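Local coordinates for protein poly-beta-1,6-N-acetyl-D-glucosamine N-deacetylase (Aggregatibacter actinomycetemcomitans, PDB 4U10) that probably removes N-acetyl groups from the biofilm polysaccharide poly-beta-1,6-N-acetyl-D-glucosamine, with this zinc-bound chain representing its polysaccharide deacetylase domain, at residues 29-34 with 85-90; 52-57 with 62-67; 95-100 with 128-133; 206-211 with 219-224. All blocks are in the same frame, centred on the assembly; numbering follows the deposited sequence.

Contact 1: 29-34 with 85-90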
loop_
_atom_site.group_PDB
_atom_site.type_symbol
_atom_site.label_atom_id
_atom_site.label_comp_id
_atom_site.label_asym_id
_atom_site.label_seq_id
_atom_site.Cartn_x
_atom_site.Cartn_y
_atom_site.Cartn_z
ATOM N N ILE A 29 10.647 3.901 -9.036
ATOM C CA ILE A 29 11.659 3.129 -9.764
ATOM C C ILE A 29 11.272 3.006 -11.250
ATOM O O ILE A 29 10.202 3.451 -11.633
ATOM C CB ILE A 29 11.860 1.753 -9.162
ATOM C CG1 ILE A 29 10.626 0.877 -9.363
ATOM C CG2 ILE A 29 12.199 1.864 -7.703
ATOM C CD1 ILE A 29 10.918 -0.560 -9.011
ATOM N N SER A 30 12.174 2.430 -12.059
ATOM C CA SER A 30 11.973 2.270 -13.483
ATOM C C SER A 30 11.282 0.946 -13.690
ATOM O O SER A 30 11.404 0.006 -12.881
ATOM C CB SER A 30 13.312 2.280 -14.286
ATOM O OG SER A 30 14.109 1.166 -13.891
ATOM N N ALA A 31 10.538 0.897 -14.768
ATOM C CA ALA A 31 9.881 -0.312 -15.189
ATOM C C ALA A 31 10.956 -1.386 -15.453
ATOM O O ALA A 31 10.740 -2.547 -15.160
ATOM C CB ALA A 31 9.053 -0.019 -16.408
ATOM N N ASN A 32 12.140 -1.013 -15.955
ATOM C CA ASN A 32 13.192 -2.034 -16.162
ATOM C C ASN A 32 13.611 -2.693 -14.877
ATOM O O ASN A 32 13.808 -3.944 -14.816
ATOM C CB ASN A 32 14.423 -1.430 -16.856
ATOM C CG ASN A 32 15.429 -2.497 -17.273
ATOM O OD1 ASN A 32 15.247 -3.165 -18.290
ATOM N ND2 ASN A 32 16.488 -2.688 -16.461
ATOM N N LEU A 33 13.738 -1.880 -13.818
ATOM C CA LEU A 33 14.107 -2.437 -12.531
ATOM C C LEU A 33 13.002 -3.360 -12.009
ATOM O O LEU A 33 13.319 -4.408 -11.418
ATOM C CB LEU A 33 14.473 -1.397 -11.481
ATOM C CG LEU A 33 14.822 -1.969 -10.120
ATOM C CD1 LEU A 33 16.134 -2.754 -10.149
ATOM C CD2 LEU A 33 14.949 -0.846 -9.085
ATOM N N LEU A 34 11.750 -2.994 -12.253
ATOM C CA LEU A 34 10.593 -3.781 -11.807
ATOM C C LEU A 34 10.640 -5.153 -12.542
ATOM O O LEU A 34 10.542 -6.237 -11.925
ATOM C CB LEU A 34 9.270 -3.063 -12.143
ATOM C CG LEU A 34 7.984 -3.849 -11.830
ATOM C CD1 LEU A 34 7.856 -4.036 -10.313
ATOM C CD2 LEU A 34 6.660 -3.299 -12.384
ATOM N N TYR A 85 0.341 -2.475 -14.434
ATOM C CA TYR A 85 -0.688 -3.459 -14.651
ATOM C C TYR A 85 -0.437 -4.283 -15.910
ATOM O O TYR A 85 -0.452 -5.497 -15.841
ATOM C CB TYR A 85 -2.064 -2.747 -14.583
ATOM C CG TYR A 85 -3.261 -3.578 -14.921
ATOM C CD1 TYR A 85 -3.527 -4.731 -14.238
ATOM C CD2 TYR A 85 -4.170 -3.171 -15.930
ATOM C CE1 TYR A 85 -4.647 -5.508 -14.563
ATOM C CE2 TYR A 85 -5.286 -3.927 -16.251
ATOM C CZ TYR A 85 -5.519 -5.076 -15.567
ATOM O OH TYR A 85 -6.600 -5.824 -15.875
ATOM N N PRO A 86 -0.088 -3.642 -17.041
ATOM C CA PRO A 86 0.240 -4.430 -18.231
ATOM C C PRO A 86 1.358 -5.491 -17.970
ATOM O O PRO A 86 1.265 -6.611 -18.474
ATOM C CB PRO A 86 0.699 -3.388 -19.254
ATOM C CG PRO A 86 0.239 -2.058 -18.743
ATOM C CD PRO A 86 0.027 -2.199 -17.256
ATOM N N ILE A 87 2.343 -5.123 -17.155
ATOM C CA ILE A 87 3.429 -5.988 -16.768
ATOM C C ILE A 87 2.917 -7.110 -15.893
ATOM O O ILE A 87 3.269 -8.258 -16.116
ATOM C CB ILE A 87 4.558 -5.212 -16.073
ATOM C CG1 ILE A 87 5.219 -4.239 -17.066
ATOM C CG2 ILE A 87 5.656 -6.172 -15.559
ATOM C CD1 ILE A 87 6.111 -3.195 -16.399
ATOM N N LEU A 88 2.024 -6.806 -14.948
ATOM C CA LEU A 88 1.472 -7.895 -14.093
ATOM C C LEU A 88 0.755 -8.920 -14.944
ATOM O O LEU A 88 0.910 -10.140 -14.712
ATOM C CB LEU A 88 0.530 -7.363 -13.023
ATOM C CG LEU A 88 1.061 -6.410 -11.949
ATOM C CD1 LEU A 88 -0.054 -5.798 -11.114
ATOM C CD2 LEU A 88 2.098 -7.164 -11.124
ATOM N N LYS A 89 -0.027 -8.435 -15.906
ATOM C CA LYS A 89 -0.756 -9.269 -16.832
ATOM C C LYS A 89 0.182 -10.144 -17.690
ATOM O O LYS A 89 -0.074 -11.309 -17.826
ATOM C CB LYS A 89 -1.656 -8.457 -17.753
ATOM C CG LYS A 89 -2.810 -7.828 -17.038
ATOM C CD LYS A 89 -3.862 -7.336 -17.995
ATOM C CE LYS A 89 -3.340 -6.174 -18.818
ATOM N NZ LYS A 89 -4.449 -5.390 -19.461
ATOM N N ALA A 90 1.228 -9.561 -18.258
ATOM C CA ALA A 90 2.277 -10.292 -18.992
ATOM C C ALA A 90 2.968 -11.406 -18.180
ATOM O O ALA A 90 3.231 -12.488 -18.690
ATOM C CB ALA A 90 3.355 -9.306 -19.433
#
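Ala31, Leu34 and Ile87 join two helices of the polysaccharide deacetylase domain, 31-42 and 79-91, close to the start of the first. Ile87 reaches from helix 79-91 with the CD1 end of its longer branch and meets both partners with that one methyl. It lies 4.1 Å from Leu34 CD2 and 4.3 Å from Ala31 CB, two residues nearly one turn apart on the same helix. Ile87 CG1 sits beside the backbone N and anti to the carbonyl carbon (chi1 -66°), and the extended second torsion then carries CD1 out toward helix 31-42. Leu34 answers with one branch of its isobutyl group, and the two side chains run at a slant to each other. The backbones stay well apart, with Ala31 CA 8.7 Å from Ile87 CA.

Just before the helix, Ser30 is the N-cap: its OG accepts from Leu33 N at 3.1 Å, a capping bond that closes the first turn, the one that presents Ala31 and Leu34. Around the junction, Ile35 and Phe38 add to the packing on Ile87, while Tyr9 and Val12 of strand 3-13 support Leu34 and Ala31. No hydrogen bond or charge spans the two segments. Methyl-to-methyl contact alone links them, so cohesion here must come from excluding water and from dispersion, and these contacts by themselves set no strict direction between the two segments.

Contact 2: 52-57 with 62-67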
loop_
_atom_site.group_PDB
_atom_site.type_symbol
_atom_site.label_atom_id
_atom_site.label_comp_id
_atom_site.label_asym_id
_atom_site.label_seq_id
_atom_site.Cartn_x
_atom_site.Cartn_y
_atom_site.Cartn_z
ATOM N N GLN A 52 -5.615 -13.602 -2.030
ATOM C CA GLN A 52 -6.639 -14.662 -1.884
ATOM C C GLN A 52 -6.027 -16.051 -1.515
ATOM O O GLN A 52 -6.586 -16.794 -0.667
ATOM C CB GLN A 52 -7.507 -14.690 -3.120
ATOM C CG GLN A 52 -8.764 -15.500 -2.980
ATOM C CD GLN A 52 -9.643 -15.093 -1.821
ATOM O OE1 GLN A 52 -10.221 -14.017 -1.811
ATOM N NE2 GLN A 52 -9.848 -15.997 -0.914
ATOM N N GLN A 53 -4.886 -16.396 -2.108
ATOM C CA GLN A 53 -4.184 -17.643 -1.769
ATOM C C GLN A 53 -3.680 -17.644 -0.350
ATOM O O GLN A 53 -3.696 -18.683 0.325
ATOM C CB GLN A 53 -2.996 -17.852 -2.717
ATOM C CG GLN A 53 -3.431 -18.247 -4.117
ATOM C CD GLN A 53 -2.258 -18.366 -5.026
ATOM O OE1 GLN A 53 -1.883 -17.401 -5.687
ATOM N NE2 GLN A 53 -1.582 -19.499 -4.957
ATOM N N ILE A 54 -3.218 -16.475 0.117
ATOM C CA ILE A 54 -2.889 -16.304 1.529
ATOM C C ILE A 54 -4.111 -16.585 2.416
ATOM O O ILE A 54 -4.026 -17.305 3.407
ATOM C CB ILE A 54 -2.386 -14.866 1.850
ATOM C CG1 ILE A 54 -1.166 -14.464 1.007
ATOM C CG2 ILE A 54 -2.014 -14.749 3.288
ATOM C CD1 ILE A 54 -0.005 -15.419 1.075
ATOM N N ILE A 55 -5.255 -15.999 2.070
ATOM C CA ILE A 55 -6.454 -16.163 2.879
ATOM C C ILE A 55 -6.962 -17.598 2.805
ATOM O O ILE A 55 -7.345 -18.208 3.813
ATOM C CB ILE A 55 -7.557 -15.159 2.443
ATOM C CG1 ILE A 55 -7.154 -13.721 2.731
ATOM C CG2 ILE A 55 -8.820 -15.466 3.205
ATOM C CD1 ILE A 55 -6.928 -13.419 4.225
ATOM N N ASP A 56 -6.914 -18.159 1.609
ATOM C CA ASP A 56 -7.225 -19.565 1.416
ATOM C C ASP A 56 -6.351 -20.482 2.232
ATOM O O ASP A 56 -6.862 -21.471 2.761
ATOM C CB ASP A 56 -7.131 -19.942 -0.047
ATOM C CG ASP A 56 -8.311 -19.488 -0.811
ATOM O OD1 ASP A 56 -9.278 -19.001 -0.214
ATOM O OD2 ASP A 56 -8.290 -19.597 -2.012
ATOM N N ALA A 57 -5.074 -20.165 2.357
ATOM C CA ALA A 57 -4.213 -20.923 3.223
ATOM C C ALA A 57 -4.622 -20.843 4.674
ATOM O O ALA A 57 -4.643 -21.887 5.347
ATOM C CB ALA A 57 -2.764 -20.471 3.103
ATOM N N SER A 62 -6.551 -24.382 0.718
ATOM C CA SER A 62 -5.518 -24.714 -0.236
ATOM C C SER A 62 -4.179 -24.380 0.392
ATOM O O SER A 62 -4.095 -23.642 1.368
ATOM C CB SER A 62 -5.678 -23.893 -1.519
ATOM O OG SER A 62 -5.512 -22.527 -1.200
ATOM N N THR A 63 -3.104 -24.983 -0.065
ATOM C CA THR A 63 -1.810 -24.678 0.536
ATOM C C THR A 63 -1.050 -23.756 -0.403
ATOM O O THR A 63 -1.274 -23.774 -1.582
ATOM C CB THR A 63 -0.970 -25.958 0.784
ATOM O OG1 THR A 63 -0.930 -26.682 -0.425
ATOM C CG2 THR A 63 -1.624 -26.830 1.827
ATOM N N LEU A 64 -0.128 -22.979 0.141
ATOM C CA LEU A 64 0.769 -22.157 -0.659
ATOM C C LEU A 64 1.928 -22.929 -1.288
ATOM O O LEU A 64 2.408 -23.909 -0.721
ATOM C CB LEU A 64 1.402 -21.072 0.205
ATOM C CG LEU A 64 0.482 -19.960 0.725
ATOM C CD1 LEU A 64 1.407 -18.858 1.146
ATOM C CD2 LEU A 64 -0.528 -19.453 -0.311
ATOM N N PRO A 65 2.438 -22.427 -2.432
ATOM C CA PRO A 65 3.654 -23.034 -2.971
ATOM C C PRO A 65 4.837 -22.649 -2.126
ATOM O O PRO A 65 4.695 -21.837 -1.176
ATOM C CB PRO A 65 3.745 -22.444 -4.388
ATOM C CG PRO A 65 3.051 -21.118 -4.256
ATOM C CD PRO A 65 1.902 -21.376 -3.310
ATOM N N GLU A 66 5.989 -23.238 -2.445
ATOM C CA GLU A 66 7.256 -22.857 -1.819
ATOM C C GLU A 66 7.597 -21.403 -2.142
ATOM O O GLU A 66 7.169 -20.860 -3.169
ATOM C CB GLU A 66 8.426 -23.767 -2.274
ATOM C CG GLU A 66 8.695 -24.964 -1.354
ATOM C CD GLU A 66 9.355 -24.627 -0.006
ATOM O OE1 GLU A 66 9.782 -23.462 0.227
ATOM O OE2 GLU A 66 9.442 -25.546 0.844
ATOM N N LYS A 67 8.330 -20.794 -1.235
ATOM C CA LYS A 67 8.929 -19.486 -1.430
ATOM C C LYS A 67 7.857 -18.495 -1.969
ATOM O O LYS A 67 8.071 -17.797 -2.967
ATOM C CB LYS A 67 10.143 -19.586 -2.372
ATOM C CG LYS A 67 11.078 -20.772 -2.066
ATOM C CD LYS A 67 12.257 -20.815 -3.025
ATOM C CE LYS A 67 13.388 -19.904 -2.574
ATOM N NZ LYS A 67 14.192 -20.594 -1.516
HETATM O O HOH W 1 -2.297 -21.382 -3.240
HETATM O O HOH W 2 -3.125 -23.841 4.516
#
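Leu64 lies against helix 51-58 and touches three of its residues, in the connection of a beta-alpha-beta unit that runs from strand 47-48 through this helix to the parallel strand 68-75. Its CD1 methyl meets Ile54 CD1 at 3.7 Å, the two side chains passing at a slant. CG packs on Ala57 CB, and CD2 comes to 3.3 Å from the backbone Gln53 O. With CG beside the backbone N (chi1 -68°), the leucine can spread both branches over the helix side. Nearer the helix end, Ala57 CA approaches Ser62 O at 3.3 Å in a CA-H...O contact with an angle of 151° at the hydrogen.

Direct hydrogen bonds between the segments are absent, and two waters take their place. One accepts from Gln53 NE2 and donates to Thr63 O; the other donates to Ala57 O and, at longer range, to Ser62 O. Further out, Ser50 N binds Gln53 OE1 and helps fix the amide that serves the first water, while Ile240 covers Leu64 and Ala57. On the helix itself, Gln52 NE2 donates to Asp56 OD1 at 3.1 Å, meeting the oxygen from above the carboxylate plane, 54° out of it.

Contact 3: 95-100 with 128-133. Unlike the reference sequence in segment 128-133: Asp128 (reference Glu).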
loop_
_atom_site.group_PDB
_atom_site.type_symbol
_atom_site.label_atom_id
_atom_site.label_comp_id
_atom_site.label_asym_id
_atom_site.label_seq_id
_atom_site.Cartn_x
_atom_site.Cartn_y
_atom_site.Cartn_z
ATOM N N ALA A 95 -1.195 -9.002 -7.394
ATOM C CA ALA A 95 -0.668 -7.960 -6.518
ATOM C C ALA A 95 -1.811 -7.355 -5.668
ATOM O O ALA A 95 -2.977 -7.527 -5.970
ATOM C CB ALA A 95 -0.043 -6.894 -7.376
ATOM N N VAL A 96 -1.404 -6.669 -4.608
ATOM C CA VAL A 96 -2.209 -5.846 -3.766
ATOM C C VAL A 96 -1.936 -4.382 -4.135
ATOM O O VAL A 96 -0.787 -3.990 -4.281
ATOM C CB VAL A 96 -1.857 -6.087 -2.291
ATOM C CG1 VAL A 96 -2.604 -5.096 -1.421
ATOM C CG2 VAL A 96 -2.207 -7.503 -1.893
ATOM N N PHE A 97 -2.984 -3.599 -4.296
ATOM C CA PHE A 97 -2.870 -2.176 -4.642
ATOM C C PHE A 97 -3.602 -1.404 -3.521
ATOM O O PHE A 97 -4.749 -1.747 -3.183
ATOM C CB PHE A 97 -3.568 -1.953 -5.972
ATOM C CG PHE A 97 -3.605 -0.519 -6.464
ATOM C CD1 PHE A 97 -2.481 0.278 -6.457
ATOM C CD2 PHE A 97 -4.778 0.003 -7.043
ATOM C CE1 PHE A 97 -2.550 1.574 -6.973
ATOM C CE2 PHE A 97 -4.806 1.290 -7.614
ATOM C CZ PHE A 97 -3.707 2.066 -7.524
ATOM N N ALA A 98 -2.954 -0.366 -2.974
ATOM C CA ALA A 98 -3.496 0.420 -1.895
ATOM C C ALA A 98 -3.592 1.928 -2.210
ATOM O O ALA A 98 -2.739 2.770 -1.824
ATOM C CB ALA A 98 -2.718 0.157 -0.632
ATOM N N PRO A 99 -4.672 2.280 -2.932
ATOM C CA PRO A 99 -4.862 3.691 -3.215
ATOM C C PRO A 99 -5.435 4.494 -2.027
ATOM O O PRO A 99 -6.277 4.017 -1.277
ATOM C CB PRO A 99 -5.836 3.638 -4.407
ATOM C CG PRO A 99 -6.765 2.474 -3.992
ATOM C CD PRO A 99 -5.773 1.453 -3.442
ATOM N N VAL A 100 -4.978 5.736 -1.843
ATOM C CA VAL A 100 -5.605 6.582 -0.904
ATOM C C VAL A 100 -6.996 6.945 -1.416
ATOM O O VAL A 100 -7.125 7.571 -2.449
ATOM C CB VAL A 100 -4.781 7.837 -0.685
ATOM C CG1 VAL A 100 -5.500 8.740 0.323
ATOM C CG2 VAL A 100 -3.361 7.488 -0.186
ATOM N N ASP A 128 -12.812 3.585 -12.365
ATOM C CA ASP A 128 -13.008 2.722 -13.536
ATOM C C ASP A 128 -11.763 1.886 -13.711
ATOM O O ASP A 128 -11.847 0.705 -13.843
ATOM C CB ASP A 128 -13.234 3.509 -14.857
ATOM C CG ASP A 128 -14.484 4.448 -14.807
ATOM O OD1 ASP A 128 -15.590 4.046 -14.302
ATOM O OD2 ASP A 128 -14.359 5.621 -15.269
ATOM N N GLN A 129 -10.602 2.518 -13.671
ATOM C CA GLN A 129 -9.334 1.781 -13.775
ATOM C C GLN A 129 -9.126 0.754 -12.688
ATOM O O GLN A 129 -8.599 -0.332 -12.932
ATOM C CB GLN A 129 -8.231 2.807 -13.798
ATOM C CG GLN A 129 -8.129 3.544 -15.079
ATOM C CD GLN A 129 -7.221 4.765 -15.011
ATOM O OE1 GLN A 129 -6.912 5.264 -13.962
ATOM N NE2 GLN A 129 -6.757 5.210 -16.154
ATOM N N VAL A 130 -9.570 1.069 -11.468
ATOM C CA VAL A 130 -9.440 0.166 -10.338
ATOM C C VAL A 130 -10.357 -1.035 -10.501
ATOM O O VAL A 130 -9.924 -2.204 -10.209
ATOM C CB VAL A 130 -9.802 0.859 -9.025
ATOM C CG1 VAL A 130 -9.727 -0.112 -7.846
ATOM C CG2 VAL A 130 -8.933 2.086 -8.799
ATOM N N ARG A 131 -11.620 -0.764 -10.907
ATOM C CA ARG A 131 -12.564 -1.870 -11.242
ATOM C C ARG A 131 -12.031 -2.849 -12.295
ATOM O O ARG A 131 -12.118 -4.046 -12.100
ATOM C CB ARG A 131 -13.949 -1.330 -11.675
ATOM C CG ARG A 131 -14.903 -1.056 -10.510
ATOM C CD ARG A 131 -16.293 -0.692 -11.057
ATOM N NE ARG A 131 -16.240 0.571 -11.794
ATOM C CZ ARG A 131 -16.331 1.755 -11.228
ATOM N NH1 ARG A 131 -16.492 1.844 -9.893
ATOM N NH2 ARG A 131 -16.247 2.879 -11.957
ATOM N N GLU A 132 -11.476 -2.344 -13.384
ATOM C CA GLU A 132 -10.885 -3.205 -14.415
ATOM C C GLU A 132 -9.759 -4.103 -13.851
ATOM O O GLU A 132 -9.689 -5.318 -14.130
ATOM C CB GLU A 132 -10.366 -2.352 -15.582
ATOM C CG GLU A 132 -9.874 -3.160 -16.756
ATOM C CD GLU A 132 -9.177 -2.328 -17.825
ATOM O OE1 GLU A 132 -9.499 -1.126 -18.021
ATOM O OE2 GLU A 132 -8.284 -2.882 -18.520
HETATM N N MSE A 133 -8.892 -3.514 -13.054
HETATM C CA MSE A 133 -7.773 -4.250 -12.454
HETATM C C MSE A 133 -8.247 -5.297 -11.515
HETATM O O MSE A 133 -7.710 -6.377 -11.498
HETATM C CB MSE A 133 -6.793 -3.303 -11.695
HETATM C CG MSE A 133 -5.964 -2.587 -12.738
HETATM SE SE MSE A 133 -4.560 -1.401 -12.097
HETATM C CE MSE A 133 -5.646 -0.067 -11.171
#
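Arg131 NH2 and Asp128 OD1 form a 2.7 Å salt bridge along one side of helix 127-135, while the other side of this helix, carrying Val130 and Met133, packs on Phe97 of strand 95-99. The aspartate oxygen lies almost in the guanidinium plane, but the arginine reaches it on the anti side and 35° out of the carboxylate plane, so the bond is short without being ideally directed. Arg131 NH1 has a second partner in Gln198 of helix 177-199, which ties the guanidinium group to a neighbouring helix as well.

Strand 95-99, helix 127-135 and the parallel strand 139-141 make up a beta-alpha-beta unit of the deacetylase domain, with a long excursion before the helix. Phe97 points at the helix and is the strand residue that meets it. Its CG is anti to the backbone N (chi1 177°), which throws the ring out from the sheet so that CE2 faces the helix and meets two of its apolar groups. Val130 CG2 approaches the ring edge near its plane, 4.4 Å from Phe97 CE2. The terminal methyl of Met133, a selenomethionine, comes in obliquely, the chain being bent at its last torsion. Met80 of helix 79-91 and Val139 of strand 139-141 close in on both Phe97 and Met133, so the ring belongs to a buried layer between helices and sheet, about 7 Å from the side chains of the zinc ligands Asp74 and Asp75. Within its own strand, Pro99 CD covers one face of the Phe97 ring, 4.0 Å above the plane, and the nearest link to the helix is Phe97 CE2 to Met133 CE at 3.9 Å.

Contact 4: 206-211 with 219-224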
loop_
_atom_site.group_PDB
_atom_site.type_symbol
_atom_site.label_atom_id
_atom_site.label_comp_id
_atom_site.label_asym_id
_atom_site.label_seq_id
_atom_site.Cartn_x
_atom_site.Cartn_y
_atom_site.Cartn_z
HETATM N N MSE A 206 -5.314 -3.174 5.664
HETATM C CA MSE A 206 -4.857 -1.764 5.804
HETATM C C MSE A 206 -3.406 -1.709 5.515
HETATM O O MSE A 206 -2.582 -2.405 6.162
HETATM C CB MSE A 206 -5.276 -1.208 7.149
HETATM C CG MSE A 206 -4.524 0.078 7.564
HETATM SE SE MSE A 206 -5.092 1.501 6.327
HETATM C CE MSE A 206 -6.768 1.909 7.126
ATOM N N VAL A 207 -3.019 -0.835 4.579
ATOM C CA VAL A 207 -1.620 -0.573 4.394
ATOM C C VAL A 207 -1.256 0.766 4.979
ATOM O O VAL A 207 -1.807 1.803 4.579
ATOM C CB VAL A 207 -1.227 -0.634 2.894
ATOM C CG1 VAL A 207 0.278 -0.453 2.751
ATOM C CG2 VAL A 207 -1.686 -1.948 2.232
ATOM N N TRP A 208 -0.252 0.791 5.859
ATOM C CA TRP A 208 0.018 2.032 6.627
ATOM C C TRP A 208 0.806 2.975 5.766
ATOM O O TRP A 208 1.823 2.549 5.157
ATOM C CB TRP A 208 0.844 1.700 7.870
ATOM C CG TRP A 208 0.182 0.705 8.776
ATOM C CD1 TRP A 208 0.680 -0.501 9.156
ATOM C CD2 TRP A 208 -1.080 0.855 9.448
ATOM N NE1 TRP A 208 -0.212 -1.115 9.988
ATOM C CE2 TRP A 208 -1.300 -0.315 10.176
ATOM C CE3 TRP A 208 -2.075 1.852 9.465
ATOM C CZ2 TRP A 208 -2.448 -0.515 10.916
ATOM C CZ3 TRP A 208 -3.174 1.648 10.187
ATOM C CH2 TRP A 208 -3.367 0.478 10.915
ATOM N N PRO A 209 0.375 4.257 5.676
ATOM C CA PRO A 209 1.243 5.274 5.069
ATOM C C PRO A 209 2.609 5.295 5.723
ATOM O O PRO A 209 2.704 5.329 6.965
ATOM C CB PRO A 209 0.480 6.592 5.416
ATOM C CG PRO A 209 -0.949 6.164 5.261
ATOM C CD PRO A 209 -0.906 4.873 6.074
ATOM N N TYR A 210 3.655 5.288 4.893
ATOM C CA TYR A 210 5.048 5.404 5.325
ATOM C C TYR A 210 5.437 4.250 6.222
ATOM O O TYR A 210 6.417 4.332 6.917
ATOM C CB TYR A 210 5.235 6.740 6.091
ATOM C CG TYR A 210 4.494 7.986 5.503
ATOM C CD1 TYR A 210 4.809 8.507 4.290
ATOM C CD2 TYR A 210 3.485 8.624 6.221
ATOM C CE1 TYR A 210 4.132 9.605 3.770
ATOM C CE2 TYR A 210 2.823 9.744 5.736
ATOM C CZ TYR A 210 3.159 10.234 4.504
ATOM O OH TYR A 210 2.494 11.360 4.023
ATOM N N GLY A 211 4.669 3.165 6.281
ATOM C CA GLY A 211 5.086 2.049 7.139
ATOM C C GLY A 211 4.742 2.249 8.624
ATOM O O GLY A 211 5.043 1.392 9.424
ATOM N N ASP A 219 -6.365 -1.027 16.103
ATOM C CA ASP A 219 -7.702 -1.326 16.590
ATOM C C ASP A 219 -8.776 -0.553 15.781
ATOM O O ASP A 219 -9.865 -1.059 15.554
ATOM C CB ASP A 219 -7.837 -1.012 18.063
ATOM C CG ASP A 219 -9.240 -1.401 18.620
ATOM O OD1 ASP A 219 -9.521 -2.613 18.658
ATOM O OD2 ASP A 219 -10.058 -0.483 18.925
ATOM N N ALA A 220 -8.428 0.645 15.337
ATOM C CA ALA A 220 -9.303 1.453 14.459
ATOM C C ALA A 220 -9.550 0.746 13.144
ATOM O O ALA A 220 -10.675 0.740 12.677
ATOM C CB ALA A 220 -8.712 2.857 14.179
ATOM N N ALA A 221 -8.495 0.164 12.549
ATOM C CA ALA A 221 -8.578 -0.563 11.305
ATOM C C ALA A 221 -9.393 -1.842 11.495
ATOM O O ALA A 221 -10.264 -2.174 10.656
ATOM C CB ALA A 221 -7.199 -0.907 10.782
ATOM N N LYS A 222 -9.072 -2.583 12.548
ATOM C CA LYS A 222 -9.784 -3.812 12.894
ATOM C C LYS A 222 -11.282 -3.567 12.975
ATOM O O LYS A 222 -12.060 -4.376 12.480
ATOM C CB LYS A 222 -9.244 -4.391 14.213
ATOM C CG LYS A 222 -10.161 -5.378 14.963
ATOM C CD LYS A 222 -9.361 -5.929 16.135
ATOM C CE LYS A 222 -10.179 -6.687 17.176
ATOM N NZ LYS A 222 -9.263 -7.366 18.169
ATOM N N GLN A 223 -11.708 -2.466 13.578
ATOM C CA GLN A 223 -13.133 -2.208 13.636
ATOM C C GLN A 223 -13.821 -2.094 12.281
ATOM O O GLN A 223 -15.038 -2.220 12.231
ATOM C CB GLN A 223 -13.470 -0.968 14.412
ATOM C CG GLN A 223 -13.286 -1.116 15.874
ATOM C CD GLN A 223 -13.737 0.105 16.626
ATOM O OE1 GLN A 223 -12.989 0.663 17.429
ATOM N NE2 GLN A 223 -14.970 0.523 16.380
ATOM N N SER A 224 -13.081 -1.775 11.212
ATOM C CA SER A 224 -13.689 -1.690 9.877
ATOM C C SER A 224 -13.345 -2.868 8.981
ATOM O O SER A 224 -13.571 -2.808 7.779
ATOM C CB SER A 224 -13.362 -0.357 9.207
ATOM O OG SER A 224 -14.101 0.666 9.850
#
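The end of strand 205-207 passes close by helix 215-222, with Met206 CA only 6.7 Å from Ala221 CA, and the chain then turns at 208-211, where Gly211 N donates to Trp208 O. Small size on the helix side permits this approach: Ala221 directs its single methyl at the strand. That methyl meets Met206 CB at 4.1 Å and, on another flank, Trp208 CH2 at the same distance of 4.1 Å from Ala221 CB. It stands obliquely to the indole, touching the far end of the six-membered ring.

Met206, a selenomethionine, has CG anti to the backbone N (chi1 163°), which lays CG over one face of the Trp208 ring, 3.3 Å above the plane and toward its rim; beyond it the chain bends twice. The two residues that receive Ala221 thus also pack on each other. Strand, helix and the following parallel strand 228-230 form a beta-alpha-beta unit, and backbone bonds from Met206 and Trp208 to Phe230 join its two strands. Indole packing continues outside the contact, in a stack with Phe213 and a ring contact with His229.

The strand end also borders the metal site of the domain. Val207 O hydrogen-bonds His144 ND1, and His144 binds a zinc ion together with Asp75 and His149, so this carbonyl is a second-shell group that probably helps set the imidazole's orientation. The side chain of Trp208 itself lies about 8 Å from a bound zinc ion.

Contacts 1, 3 and 4 follow one another along the chain and touch in sequence. Contacts 1 and 3, their centres 15 Å apart, meet where Tyr85 CD1 packs on Met133 CG at 3.6 Å. Contacts 3 and 4, with centres 18 Å apart, meet where Ala98 CB reaches Val207 CG2 at 3.7 Å. These last two lie nearest the metal site, the side chains of Phe97 and Trp208 being about 10 Å and 8 Å from a bound zinc ion. Contact 2 stands apart: it touches none of the others, its nearest atoms staying about 7 Å from contact 3, and lies away from the zinc-binding residues.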